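Local coordinates for protein C-type lectin domain family 4, member a4 (Mus musculus, PDB 3VYK) that binds N-glycans carrying a bisecting N-acetylglucosamine through a calcium-dependent C-type lectin domain, probably as an inhibitory pattern recognition receptor of dendritic cells, at residues 21-24 against 25-29. Residues are numbered along the deposited sequence; the frame is centred on the assembly and turned at random.
Sequences SKAS and WNESE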
ATOM      1  N   SER A  21       9.878 -10.793  -4.277  1.00 27.49           N
ATOM      2  CA  SER A  21      10.277 -11.157  -2.921  1.00 26.43           C
ATOM      3  C   SER A  21       9.341 -10.515  -1.905  1.00 26.14           C
ATOM      4  O   SER A  21       8.566  -9.611  -2.242  1.00 24.16           O
ATOM      5  CB  SER A  21      11.724 -10.726  -2.650  1.00 28.03           C
ATOM      6  OG  SER A  21      11.904  -9.344  -2.897  1.00 28.63           O
ATOM      7  N   LYS A  22       9.410 -11.005  -0.671  1.00 25.48           N
ATOM      8  CA  LYS A  22       8.652 -10.441   0.442  1.00 24.42           C
ATOM      9  C   LYS A  22       9.599  -9.825   1.460  1.00 24.09           C
ATOM     10  O   LYS A  22      10.774 -10.202   1.552  1.00 24.82           O
ATOM     11  CB  LYS A  22       7.779 -11.503   1.105  1.00 25.07           C
ATOM     12  CG  LYS A  22       6.696 -12.084   0.210  1.00 27.20           C
ATOM     13  CD  LYS A  22       5.911 -13.152   0.949  1.00 28.89           C
ATOM     14  CE  LYS A  22       4.941 -13.864   0.025  1.00 30.80           C
ATOM     15  NZ  LYS A  22       4.350 -15.054   0.696  1.00 33.31           N
ATOM     16  N   ALA A  23       9.084  -8.865   2.219  1.00 21.46           N
ATOM     17  CA  ALA A  23       9.882  -8.142   3.195  1.00 20.42           C
ATOM     18  C   ALA A  23       8.949  -7.496   4.200  1.00 19.53           C
ATOM     19  O   ALA A  23       7.759  -7.300   3.912  1.00 18.23           O
ATOM     20  CB  ALA A  23      10.729  -7.080   2.506  1.00 21.20           C
ATOM     21  N   SER A  24       9.489  -7.167   5.370  1.00 18.75           N
ATOM     22  CA  SER A  24       8.776  -6.362   6.363  1.00 18.89           C
ATOM     23  C   SER A  24       8.415  -4.980   5.814  1.00 18.40           C
ATOM     24  O   SER A  24       8.876  -4.578   4.741  1.00 18.28           O
ATOM     25  CB  SER A  24       9.642  -6.184   7.608  1.00 19.33           C
ATOM     26  OG  SER A  24      10.716  -5.292   7.332  1.00 20.16           O
ATOM     27  N   TRP A  25       7.596  -4.241   6.556  1.00 17.82           N
ATOM     28  CA  TRP A  25       7.235  -2.896   6.125  1.00 17.71           C
ATOM     29  C   TRP A  25       8.453  -2.012   5.961  1.00 18.66           C
ATOM     30  O   TRP A  25       8.627  -1.379   4.918  1.00 18.57           O
ATOM     31  CB  TRP A  25       6.212  -2.269   7.061  1.00 17.10           C
ATOM     32  CG  TRP A  25       5.716  -0.954   6.521  1.00 16.66           C
ATOM     33  CD1 TRP A  25       4.582  -0.727   5.743  1.00 16.99           C
ATOM     34  CD2 TRP A  25       6.349   0.352   6.672  1.00 17.33           C
ATOM     35  NE1 TRP A  25       4.469   0.600   5.432  1.00 16.77           N
ATOM     36  CE2 TRP A  25       5.501   1.303   5.956  1.00 16.76           C
ATOM     37  CE3 TRP A  25       7.492   0.819   7.322  1.00 17.45           C
ATOM     38  CZ2 TRP A  25       5.811   2.652   5.882  1.00 17.80           C
ATOM     39  CZ3 TRP A  25       7.792   2.184   7.245  1.00 17.77           C
ATOM     40  CH2 TRP A  25       6.967   3.078   6.545  1.00 17.72           C
ATOM     41  N   ASN A  26       9.309  -1.966   6.979  1.00 19.95           N
ATOM     42  CA  ASN A  26      10.497  -1.109   6.917  1.00 20.36           C
ATOM     43  C   ASN A  26      11.443  -1.496   5.771  1.00 20.26           C
ATOM     44  O   ASN A  26      11.936  -0.626   5.055  1.00 20.35           O
ATOM     45  CB  ASN A  26      11.211  -1.050   8.278  1.00 21.39           C
ATOM     46  CG  ASN A  26      10.627   0.016   9.196  1.00 21.90           C
ATOM     47  OD1 ASN A  26      10.845   1.217   9.004  1.00 24.25           O
ATOM     48  ND2 ASN A  26       9.891  -0.414  10.199  1.00 21.75           N
ATOM     49  N   GLU A  27      11.651  -2.795   5.576  1.00 20.89           N
ATOM     50  CA  GLU A  27      12.495  -3.277   4.483  1.00 22.07           C
ATOM     51  C   GLU A  27      11.877  -2.944   3.119  1.00 21.10           C
ATOM     52  O   GLU A  27      12.594  -2.597   2.180  1.00 21.67           O
ATOM     53  CB  GLU A  27      12.753  -4.781   4.610  1.00 24.29           C
ATOM     54  CG  GLU A  27      13.670  -5.178   5.759  1.00 27.81           C
ATOM     55  CD  GLU A  27      13.605  -6.665   6.082  1.00 30.37           C
ATOM     56  OE1 GLU A  27      12.638  -7.355   5.670  1.00 31.36           O
ATOM     57  OE2 GLU A  27      14.530  -7.154   6.769  1.00 32.51           O
ATOM     58  N   SER A  28      10.550  -3.042   3.026  1.00 19.88           N
ATOM     59  CA  SER A  28       9.814  -2.685   1.805  1.00 19.38           C
ATOM     60  C   SER A  28       9.957  -1.212   1.456  1.00 19.57           C
ATOM     61  O   SER A  28      10.203  -0.862   0.295  1.00 19.70           O
ATOM     62  CB  SER A  28       8.331  -3.043   1.953  1.00 18.69           C
ATOM     63  OG  SER A  28       8.168  -4.439   2.078  1.00 18.34           O
ATOM     64  N   GLU A  29       9.792  -0.349   2.454  1.00 20.00           N
ATOM     65  CA  GLU A  29       9.982   1.084   2.245  1.00 20.77           C
ATOM     66  C   GLU A  29      11.413   1.398   1.806  1.00 21.60           C
ATOM     67  O   GLU A  29      11.619   2.274   0.968  1.00 21.45           O
ATOM     68  CB  GLU A  29       9.587   1.894   3.486  1.00 21.88           C
ATOM     69  CG  GLU A  29       9.891   3.394   3.427  1.00 22.79           C
ATOM     70  CD  GLU A  29       9.200   4.150   2.293  1.00 24.56           C
ATOM     71  OE1 GLU A  29       8.333   3.578   1.596  1.00 24.73           O
ATOM     72  OE2 GLU A  29       9.525   5.341   2.110  1.00 25.93           O
TER
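Ser24 and Glu27 meet in a local helix-capping contact at the turn where strand 21-23 gives way to helix 25-34, with the axes of strand 21-23 and helix segment 25-29 at 122°. Two reciprocal bonds define the cap. Glu27 N donates to Ser24 OG over 3.2 Å and nearly straight (164°), while Ser24 N reaches the anti side of Glu27 OE1, also at 3.2 Å, moderately out of the carboxylate plane. Ser24 chi1 of 72° sets OG between its own N and carbonyl carbon, facing the first turn of the helix; from there it makes a weak further bond to OE1. Ser24 O is gripped twice by Ser28: the backbone N lies 2.8 Å from it and begins the helical pattern, and Ser28 OG comes from the opposite face of the carbonyl plane, also at 2.8 Å. Beside these bonds, Ala23 CB packs 3.7 Å from both Glu27 CB and Ser28 OG. The buried Trp25 side chain lies in the core, where its NE1 bonds to Ile63 O and its ring meets Phe62 edge-to-face. Backbone bonds between Ala23 and His121 and between Trp25 and Cys117 tie the turn to the start of strand 121-128 and to the loop before it. The reciprocal Ser24–Glu27 pairing is a capping box, here with Ser24 as N-cap, starting helix 25-34 of the C-type lectin fold.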